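Local coordinates for centrosomal protein of 104 kDa (Homo sapiens, PDB 5LPH), which is required for ciliogenesis and for the structural integrity of the ciliary tip, and is represented by its tubulin-binding TOG domain, at residues A[77-91]-A[123-137]. Residues are numbered along the deposited sequence; the frame is centred on the assembly and turned at random. Where two conformers were deposited one is given.
Sequences MPVGTPKEDLKNTLR and YIPKHKLSKLETAHC
Leu86 and Leu90, on successive turns of helix 83-91, pack against Tyr123, Ile124 and His127 in the tight half of this contact. Leu90 fits as a knob among Tyr123, Ile124, Glu133 and Cys137, its CG turned opposite the backbone N (chi1 -179°); its CD1 touches Ile124 CG1 at 3.7 Å, while CD2 meets Cys137 SG. Leu86 sets its CD2 methyl over the centre of the His127 ring, a CH-pi contact 3.7 Å from the centroid, and the aliphatic chain of Lys126 covers the other face. Tyr123 comes in at a slant to Leu86 and donates from OH to Leu86 O at 2.8 Å, meeting the carbonyl well to one side (C=O...O angle 110°); this oxygen also accepts from Leu90 N. His127 ND1 is buried without a partner, whereas its NE2 shares a water with Met77 O and Lys126 NZ.

Toward solvent the grip slackens. In one of two conformers, Arg91 NH1 forms a salt bridge to Glu133 OE1 (3.4 Å) with only a weak hydrogen bond, a doubtful grip, and NH2 lies over one face of His136. Lys87 lays its methylenes across the same carboxylate, whose OE2 accepts from Ser130 OG (2.8 Å) and more weakly from Ser130 N, the return bond of a capping box. A Schellman motif at Lys128 ends the preceding helix; helix 131-137 then runs nearly parallel to helix 83-91 (12°, axes 11.1 Å apart), as in the stacked helical hairpins of a HEAT-repeat TOG domain.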
HETATM    1  N   MSE A  77      20.975 -17.286   5.064  1.00 82.67           N
HETATM    2  CA  MSE A  77      22.092 -16.479   5.567  1.00 85.33           C
HETATM    3  C   MSE A  77      22.185 -16.620   7.069  1.00 84.79           C
HETATM    4  O   MSE A  77      21.191 -16.405   7.764  1.00 80.53           O
HETATM    5  CB  MSE A  77      21.949 -15.008   5.198  1.00 87.49           C
HETATM    6  CG  MSE A  77      22.355 -14.808   3.747  1.00 90.30           C
HETATM    7 SE   MSE A  77      21.779 -13.015   3.185  1.00 94.71          SE
HETATM    8  CE  MSE A  77      23.582 -12.244   2.993  1.00 94.99           C
ATOM      9  N   PRO A  78      23.368 -16.975   7.584  1.00 87.24           N
ATOM     10  CA  PRO A  78      23.499 -17.287   9.011  1.00 88.05           C
ATOM     11  C   PRO A  78      23.332 -16.072   9.939  1.00 88.12           C
ATOM     12  O   PRO A  78      23.559 -14.931   9.522  1.00 87.23           O
ATOM     13  CB  PRO A  78      24.916 -17.863   9.112  1.00 88.77           C
ATOM     14  CG  PRO A  78      25.669 -17.207   8.009  1.00 88.81           C
ATOM     15  CD  PRO A  78      24.678 -17.004   6.898  1.00 88.73           C
ATOM     16  N   VAL A  79      22.909 -16.341  11.174  1.00 90.34           N
ATOM     17  CA  VAL A  79      22.706 -15.294  12.215  1.00 93.28           C
ATOM     18  C   VAL A  79      23.822 -14.257  12.431  1.00 94.71           C
ATOM     19  O   VAL A  79      23.522 -13.082  12.642  1.00 94.26           O
ATOM     20  CB  VAL A  79      22.315 -15.904  13.598  1.00 93.47           C
ATOM     21  CG1 VAL A  79      20.915 -16.506  13.543  1.00 93.46           C
ATOM     22  CG2 VAL A  79      23.335 -16.939  14.075  1.00 94.38           C
ATOM     23  N   GLY A  80      25.086 -14.681  12.378  1.00 95.91           N
ATOM     24  CA  GLY A  80      26.232 -13.802  12.621  1.00 95.91           C
ATOM     25  C   GLY A  80      26.766 -12.982  11.449  1.00 95.19           C
ATOM     26  O   GLY A  80      27.756 -12.280  11.618  1.00 96.92           O
ATOM     27  N   THR A  81      26.154 -13.095  10.264  1.00 91.76           N
ATOM     28  CA  THR A  81      26.518 -12.300   9.070  1.00 88.45           C
ATOM     29  C   THR A  81      26.586 -10.789   9.364  1.00 87.01           C
ATOM     30  O   THR A  81      25.684 -10.264  10.014  1.00 85.85           O
ATOM     31  CB  THR A  81      25.491 -12.516   7.929  1.00 88.58           C
ATOM     32  OG1 THR A  81      25.223 -13.914   7.776  1.00 87.15           O
ATOM     33  CG2 THR A  81      25.992 -11.954   6.591  1.00 88.68           C
ATOM     34  N   PRO A  82      27.640 -10.086   8.880  1.00 86.81           N
ATOM     35  CA  PRO A  82      27.750  -8.636   9.130  1.00 86.62           C
ATOM     36  C   PRO A  82      26.493  -7.841   8.761  1.00 86.06           C
ATOM     37  O   PRO A  82      25.889  -8.097   7.717  1.00 86.45           O
ATOM     38  CB  PRO A  82      28.925  -8.209   8.241  1.00 86.95           C
ATOM     39  CG  PRO A  82      29.762  -9.430   8.112  1.00 87.64           C
ATOM     40  CD  PRO A  82      28.817 -10.600   8.149  1.00 88.02           C
ATOM     41  N   LYS A  83      26.117  -6.893   9.620  1.00 85.50           N
ATOM     42  CA  LYS A  83      24.880  -6.114   9.449  1.00 86.48           C
ATOM     43  C   LYS A  83      24.784  -5.406   8.102  1.00 84.60           C
ATOM     44  O   LYS A  83      23.712  -5.388   7.498  1.00 85.84           O
ATOM     45  CB  LYS A  83      24.701  -5.084  10.574  1.00 89.48           C
ATOM     46  CG  LYS A  83      23.957  -5.620  11.784  1.00 94.30           C
ATOM     47  CD  LYS A  83      23.684  -4.525  12.803  1.00 96.78           C
ATOM     48  CE  LYS A  83      22.833  -5.040  13.954  1.00 97.72           C
ATOM     49  NZ  LYS A  83      23.073  -4.263  15.202  1.00 99.55           N
ATOM     50  N   GLU A  84      25.895  -4.843   7.635  1.00 81.28           N
ATOM     51  CA  GLU A  84      25.908  -4.118   6.362  1.00 81.19           C
ATOM     52  C   GLU A  84      25.637  -5.016   5.152  1.00 76.07           C
ATOM     53  O   GLU A  84      24.990  -4.576   4.202  1.00 73.43           O
ATOM     54  CB  GLU A  84      27.217  -3.337   6.175  1.00 83.79           C
ATOM     55  CG  GLU A  84      27.311  -2.091   7.047  1.00 87.23           C
ATOM     56  CD  GLU A  84      26.285  -1.025   6.680  1.00 89.06           C
ATOM     57  OE1 GLU A  84      26.263  -0.590   5.507  1.00 88.81           O
ATOM     58  OE2 GLU A  84      25.497  -0.621   7.567  1.00 91.02           O
ATOM     59  N   ASP A  85      26.109  -6.263   5.196  1.00 70.20           N
ATOM     60  CA  ASP A  85      25.793  -7.246   4.150  1.00 69.54           C
ATOM     61  C   ASP A  85      24.305  -7.628   4.191  1.00 65.18           C
ATOM     62  O   ASP A  85      23.654  -7.722   3.146  1.00 63.21           O
ATOM     63  CB  ASP A  85      26.667  -8.507   4.284  1.00 70.74           C
ATOM     64  CG  ASP A  85      28.164  -8.223   4.105  1.00 73.41           C
ATOM     65  OD1 ASP A  85      28.536  -7.166   3.538  1.00 74.24           O
ATOM     66  OD2 ASP A  85      28.977  -9.076   4.530  1.00 74.11           O
ATOM     67  N   LEU A  86      23.775  -7.832   5.397  1.00 61.85           N
ATOM     68  CA  LEU A  86      22.352  -8.129   5.578  1.00 59.90           C
ATOM     69  C   LEU A  86      21.455  -6.997   5.086  1.00 60.18           C
ATOM     70  O   LEU A  86      20.427  -7.263   4.460  1.00 60.13           O
ATOM     71  CB  LEU A  86      22.030  -8.450   7.041  1.00 59.96           C
ATOM     72  CG  LEU A  86      22.646  -9.743   7.576  1.00 60.72           C
ATOM     73  CD1 LEU A  86      22.600  -9.766   9.097  1.00 61.26           C
ATOM     74  CD2 LEU A  86      21.947 -10.964   6.996  1.00 61.32           C
ATOM     75  N   LYS A  87      21.849  -5.751   5.356  1.00 59.10           N
ATOM     76  CA  LYS A  87      21.098  -4.582   4.885  1.00 59.19           C
ATOM     77  C   LYS A  87      21.193  -4.391   3.370  1.00 57.47           C
ATOM     78  O   LYS A  87      20.186  -4.113   2.729  1.00 58.51           O
ATOM     79  CB  LYS A  87      21.548  -3.304   5.595  1.00 61.59           C
ATOM     80  CG  LYS A  87      21.120  -3.214   7.049  1.00 64.11           C
ATOM     81  CD  LYS A  87      21.719  -1.985   7.717  1.00 66.26           C
ATOM     82  CE  LYS A  87      21.470  -1.994   9.217  1.00 69.87           C
ATOM     83  NZ  LYS A  87      21.973  -0.758   9.881  1.00 71.31           N
ATOM     84  N   ASN A  88      22.391  -4.527   2.802  1.00 54.55           N
ATOM     85  CA  ASN A  88      22.565  -4.435   1.342  1.00 53.46           C
ATOM     86  C   ASN A  88      21.713  -5.465   0.603  1.00 49.38           C
ATOM     87  O   ASN A  88      21.054  -5.145  -0.386  1.00 43.35           O
ATOM     88  CB  ASN A  88      24.034  -4.631   0.936  1.00 56.13           C
ATOM     89  CG  ASN A  88      24.915  -3.459   1.314  1.00 57.72           C
ATOM     90  OD1 ASN A  88      24.444  -2.330   1.462  1.00 61.48           O
ATOM     91  ND2 ASN A  88      26.209  -3.723   1.469  1.00 58.43           N
ATOM     92  N   THR A  89      21.744  -6.699   1.099  1.00 47.46           N
ATOM     93  CA  THR A  89      20.961  -7.789   0.533  1.00 49.06           C
ATOM     94  C   THR A  89      19.453  -7.511   0.619  1.00 48.01           C
ATOM     95  O   THR A  89      18.712  -7.783  -0.329  1.00 45.40           O
ATOM     96  CB  THR A  89      21.331  -9.121   1.211  1.00 50.96           C
ATOM     97  OG1 THR A  89      22.710  -9.410   0.951  1.00 53.99           O
ATOM     98  CG2 THR A  89      20.508 -10.246   0.668  1.00 51.67           C
ATOM     99  N   LEU A  90      19.017  -6.965   1.752  1.00 48.63           N
ATOM    100  CA  LEU A  90      17.633  -6.533   1.929  1.00 46.44           C
ATOM    101  C   LEU A  90      17.243  -5.445   0.930  1.00 45.81           C
ATOM    102  O   LEU A  90      16.173  -5.534   0.326  1.00 45.65           O
ATOM    103  CB  LEU A  90      17.395  -6.053   3.363  1.00 45.56           C
ATOM    104  CG  LEU A  90      15.977  -5.589   3.721  1.00 45.63           C
ATOM    105  CD1 LEU A  90      15.649  -5.950   5.160  1.00 47.09           C
ATOM    106  CD2 LEU A  90      15.781  -4.093   3.509  1.00 45.83           C
ATOM    107  N   ARG A  91      18.103  -4.437   0.761  1.00 45.76           N
ATOM    108  CA  ARG A  91      17.815  -3.306  -0.140  0.50 45.98           C
ATOM    109  C   ARG A  91      17.781  -3.718  -1.616  1.00 45.24           C
ATOM    110  O   ARG A  91      16.972  -3.201  -2.393  1.00 43.55           O
ATOM    111  CB  ARG A  91      18.805  -2.146   0.085  0.50 46.85           C
ATOM    112  CG  ARG A  91      18.569  -1.421   1.409  0.50 48.36           C
ATOM    113  CD  ARG A  91      19.424  -0.189   1.664  0.50 49.35           C
ATOM    114  NE  ARG A  91      19.331   0.167   3.085  0.50 50.37           N
ATOM    115  CZ  ARG A  91      18.617   1.180   3.572  0.50 49.34           C
ATOM    116  NH1 ARG A  91      18.585   1.395   4.880  0.50 49.21           N
ATOM    117  NH2 ARG A  91      17.950   1.985   2.759  0.50 48.50           N
ATOM    118  N   TYR A 123      12.879 -12.307   8.133  1.00 58.16           N
ATOM    119  CA  TYR A 123      14.283 -11.905   7.966  1.00 54.93           C
ATOM    120  C   TYR A 123      14.685 -10.785   8.919  1.00 55.12           C
ATOM    121  O   TYR A 123      15.702 -10.888   9.602  1.00 54.74           O
ATOM    122  CB  TYR A 123      14.506 -11.461   6.519  1.00 51.42           C
ATOM    123  CG  TYR A 123      15.915 -11.066   6.109  1.00 49.53           C
ATOM    124  CD1 TYR A 123      16.826 -12.017   5.643  1.00 48.47           C
ATOM    125  CD2 TYR A 123      16.311  -9.729   6.111  1.00 48.18           C
ATOM    126  CE1 TYR A 123      18.100 -11.650   5.225  1.00 47.21           C
ATOM    127  CE2 TYR A 123      17.579  -9.355   5.696  1.00 48.63           C
ATOM    128  CZ  TYR A 123      18.470 -10.317   5.254  1.00 47.72           C
ATOM    129  OH  TYR A 123      19.727  -9.929   4.839  1.00 49.25           O
ATOM    130  N   ILE A 124      13.898  -9.713   8.946  1.00 56.98           N
ATOM    131  CA  ILE A 124      14.198  -8.556   9.805  1.00 58.58           C
ATOM    132  C   ILE A 124      14.269  -8.920  11.308  1.00 62.24           C
ATOM    133  O   ILE A 124      15.266  -8.599  11.953  1.00 63.89           O
ATOM    134  CB  ILE A 124      13.255  -7.357   9.517  1.00 56.20           C
ATOM    135  CG1 ILE A 124      13.697  -6.675   8.211  1.00 54.51           C
ATOM    136  CG2 ILE A 124      13.253  -6.354  10.671  1.00 55.69           C
ATOM    137  CD1 ILE A 124      12.727  -5.644   7.663  1.00 54.07           C
ATOM    138  N   PRO A 125      13.226  -9.582  11.860  1.00 66.26           N
ATOM    139  CA  PRO A 125      13.309 -10.049  13.262  1.00 67.30           C
ATOM    140  C   PRO A 125      14.375 -11.123  13.552  1.00 67.38           C
ATOM    141  O   PRO A 125      14.929 -11.135  14.652  1.00 69.09           O
ATOM    142  CB  PRO A 125      11.896 -10.585  13.552  1.00 66.77           C
ATOM    143  CG  PRO A 125      11.230 -10.720  12.228  1.00 67.32           C
ATOM    144  CD  PRO A 125      11.850  -9.691  11.338  1.00 66.16           C
ATOM    145  N   LYS A 126      14.660 -12.002  12.590  1.00 67.69           N
ATOM    146  CA  LYS A 126      15.726 -13.011  12.741  1.00 68.27           C
ATOM    147  C   LYS A 126      17.099 -12.388  12.994  1.00 68.82           C
ATOM    148  O   LYS A 126      17.843 -12.857  13.851  1.00 66.96           O
ATOM    149  CB  LYS A 126      15.791 -13.919  11.505  1.00 69.60           C
ATOM    150  CG  LYS A 126      16.954 -14.907  11.465  1.00 70.10           C
ATOM    151  CD  LYS A 126      16.598 -16.139  10.643  1.00 70.58           C
ATOM    152  CE  LYS A 126      17.738 -17.140  10.564  1.00 70.78           C
ATOM    153  NZ  LYS A 126      18.511 -17.016   9.301  1.00 70.51           N
ATOM    154  N   HIS A 127      17.420 -11.334  12.247  1.00 68.84           N
ATOM    155  CA  HIS A 127      18.722 -10.671  12.339  1.00 68.12           C
ATOM    156  C   HIS A 127      18.700  -9.405  13.205  1.00 69.35           C
ATOM    157  O   HIS A 127      19.690  -8.669  13.243  1.00 67.32           O
ATOM    158  CB  HIS A 127      19.239 -10.356  10.933  1.00 67.29           C
ATOM    159  CG  HIS A 127      19.429 -11.569  10.079  1.00 67.45           C
ATOM    160  ND1 HIS A 127      20.440 -12.478  10.295  1.00 67.44           N
ATOM    161  CD2 HIS A 127      18.735 -12.024   9.011  1.00 69.40           C
ATOM    162  CE1 HIS A 127      20.362 -13.443   9.395  1.00 68.59           C
ATOM    163  NE2 HIS A 127      19.335 -13.192   8.603  1.00 69.42           N
ATOM    164  N   LYS A 128      17.575  -9.158  13.887  1.00 69.77           N
ATOM    165  CA  LYS A 128      17.404  -8.025  14.800  1.00 70.32           C
ATOM    166  C   LYS A 128      17.751  -6.684  14.143  1.00 68.46           C
ATOM    167  O   LYS A 128      18.478  -5.865  14.716  1.00 66.15           O
ATOM    168  CB  LYS A 128      18.217  -8.244  16.080  1.00 73.20           C
ATOM    169  CG  LYS A 128      17.949  -9.579  16.767  1.00 77.52           C
ATOM    170  CD  LYS A 128      18.467  -9.574  18.207  1.00 81.71           C
ATOM    171  CE  LYS A 128      19.030 -10.918  18.683  1.00 84.05           C
ATOM    172  NZ  LYS A 128      18.105 -11.667  19.595  1.00 85.74           N
ATOM    173  N   LEU A 129      17.235  -6.479  12.932  1.00 65.85           N
ATOM    174  CA  LEU A 129      17.448  -5.231  12.196  1.00 64.53           C
ATOM    175  C   LEU A 129      16.461  -4.183  12.695  1.00 62.29           C
ATOM    176  O   LEU A 129      15.471  -4.505  13.354  1.00 58.45           O
ATOM    177  CB  LEU A 129      17.334  -5.429  10.670  1.00 66.45           C
ATOM    178  CG  LEU A 129      18.577  -5.961   9.915  1.00 68.72           C
ATOM    179  CD1 LEU A 129      19.177  -7.110  10.698  1.00 69.14           C
ATOM    180  CD2 LEU A 129      18.428  -6.343   8.437  1.00 69.74           C
ATOM    181  N   SER A 130      16.741  -2.932  12.360  1.00 60.99           N
ATOM    182  CA  SER A 130      16.058  -1.797  12.953  1.00 61.88           C
ATOM    183  C   SER A 130      14.722  -1.469  12.284  1.00 64.99           C
ATOM    184  O   SER A 130      14.352  -2.049  11.259  1.00 66.96           O
ATOM    185  CB  SER A 130      16.969  -0.567  12.891  1.00 61.00           C
ATOM    186  OG  SER A 130      16.980  -0.000  11.589  1.00 60.15           O
ATOM    187  N   LYS A 131      14.025  -0.510  12.885  1.00 64.64           N
ATOM    188  CA  LYS A 131      12.809   0.078  12.325  1.00 64.39           C
ATOM    189  C   LYS A 131      13.038   0.809  10.994  1.00 59.87           C
ATOM    190  O   LYS A 131      12.100   0.953  10.212  1.00 56.59           O
ATOM    191  CB  LYS A 131      12.184   1.057  13.332  1.00 68.12           C
ATOM    192  CG  LYS A 131      11.611   0.406  14.583  1.00 71.03           C
ATOM    193  CD  LYS A 131      11.144   1.460  15.579  1.00 74.97           C
ATOM    194  CE  LYS A 131      10.561   0.835  16.841  1.00 76.82           C
ATOM    195  NZ  LYS A 131       9.310   0.068  16.583  1.00 77.30           N
ATOM    196  N   LEU A 132      14.258   1.295  10.749  1.00 58.38           N
ATOM    197  CA  LEU A 132      14.587   1.926   9.459  1.00 59.58           C
ATOM    198  C   LEU A 132      14.536   0.942   8.280  1.00 58.09           C
ATOM    199  O   LEU A 132      14.196   1.334   7.166  1.00 56.71           O
ATOM    200  CB  LEU A 132      15.959   2.613   9.501  1.00 60.10           C
ATOM    201  CG  LEU A 132      16.104   3.870  10.364  1.00 62.68           C
ATOM    202  CD1 LEU A 132      17.565   4.307  10.391  1.00 63.22           C
ATOM    203  CD2 LEU A 132      15.217   5.003   9.863  1.00 62.74           C
ATOM    204  N   GLU A 133      14.882  -0.321   8.528  1.00 56.79           N
ATOM    205  CA  GLU A 133      14.774  -1.364   7.497  1.00 59.02           C
ATOM    206  C   GLU A 133      13.320  -1.701   7.189  1.00 56.83           C
ATOM    207  O   GLU A 133      12.920  -1.720   6.021  1.00 55.96           O
ATOM    208  CB  GLU A 133      15.535  -2.634   7.896  1.00 60.32           C
ATOM    209  CG  GLU A 133      17.000  -2.614   7.498  1.00 63.45           C
ATOM    210  CD  GLU A 133      17.801  -1.568   8.253  1.00 66.55           C
ATOM    211  OE1 GLU A 133      18.387  -0.674   7.597  1.00 66.90           O
ATOM    212  OE2 GLU A 133      17.825  -1.634   9.504  1.00 69.56           O
ATOM    213  N   THR A 134      12.537  -1.960   8.237  1.00 54.56           N
ATOM    214  CA  THR A 134      11.101  -2.200   8.095  1.00 51.68           C
ATOM    215  C   THR A 134      10.439  -1.059   7.330  1.00 49.41           C
ATOM    216  O   THR A 134       9.712  -1.296   6.368  1.00 50.71           O
ATOM    217  CB  THR A 134      10.415  -2.388   9.458  1.00 52.07           C
ATOM    218  OG1 THR A 134      11.004  -3.502  10.135  1.00 51.38           O
ATOM    219  CG2 THR A 134       8.925  -2.653   9.289  1.00 52.64           C
ATOM    220  N   ALA A 135      10.734   0.171   7.738  1.00 48.00           N
ATOM    221  CA  ALA A 135      10.223   1.360   7.053  1.00 47.84           C
ATOM    222  C   ALA A 135      10.617   1.399   5.577  1.00 46.29           C
ATOM    223  O   ALA A 135       9.806   1.753   4.729  1.00 44.78           O
ATOM    224  CB  ALA A 135      10.694   2.625   7.761  1.00 47.59           C
ATOM    225  N   HIS A 136      11.864   1.047   5.277  1.00 46.70           N
ATOM    226  CA  HIS A 136      12.339   1.017   3.890  1.00 48.07           C
ATOM    227  C   HIS A 136      11.538   0.026   3.013  1.00 45.95           C
ATOM    228  O   HIS A 136      11.127   0.379   1.911  1.00 42.67           O
ATOM    229  CB  HIS A 136      13.840   0.710   3.835  1.00 49.33           C
ATOM    230  CG  HIS A 136      14.396   0.699   2.447  1.00 50.51           C
ATOM    231  ND1 HIS A 136      14.728   1.851   1.765  1.00 50.79           N
ATOM    232  CD2 HIS A 136      14.657  -0.327   1.605  1.00 51.24           C
ATOM    233  CE1 HIS A 136      15.181   1.534   0.565  1.00 50.61           C
ATOM    234  NE2 HIS A 136      15.148   0.218   0.445  1.00 51.62           N
ATOM    235  N   CYS A 137      11.308  -1.187   3.516  1.00 44.29           N
ATOM    236  CA  CYS A 137      10.483  -2.180   2.815  1.00 45.61           C
ATOM    237  C   CYS A 137       9.092  -1.647   2.505  1.00 45.54           C
ATOM    238  O   CYS A 137       8.602  -1.754   1.379  1.00 44.17           O
ATOM    239  CB  CYS A 137      10.343  -3.456   3.642  1.00 46.49           C
ATOM    240  SG  CYS A 137      11.891  -4.345   3.882  1.00 48.89           S
TER
HETATM  241  O   HOH W   1      18.518 -15.359   7.149  1.00 66.78           O
HETATM  242  O   HOH W   2      20.954  -6.420  16.270  1.00 56.80           O
HETATM  243  O   HOH W   3      15.678  -0.844  -2.303  1.00 45.72           O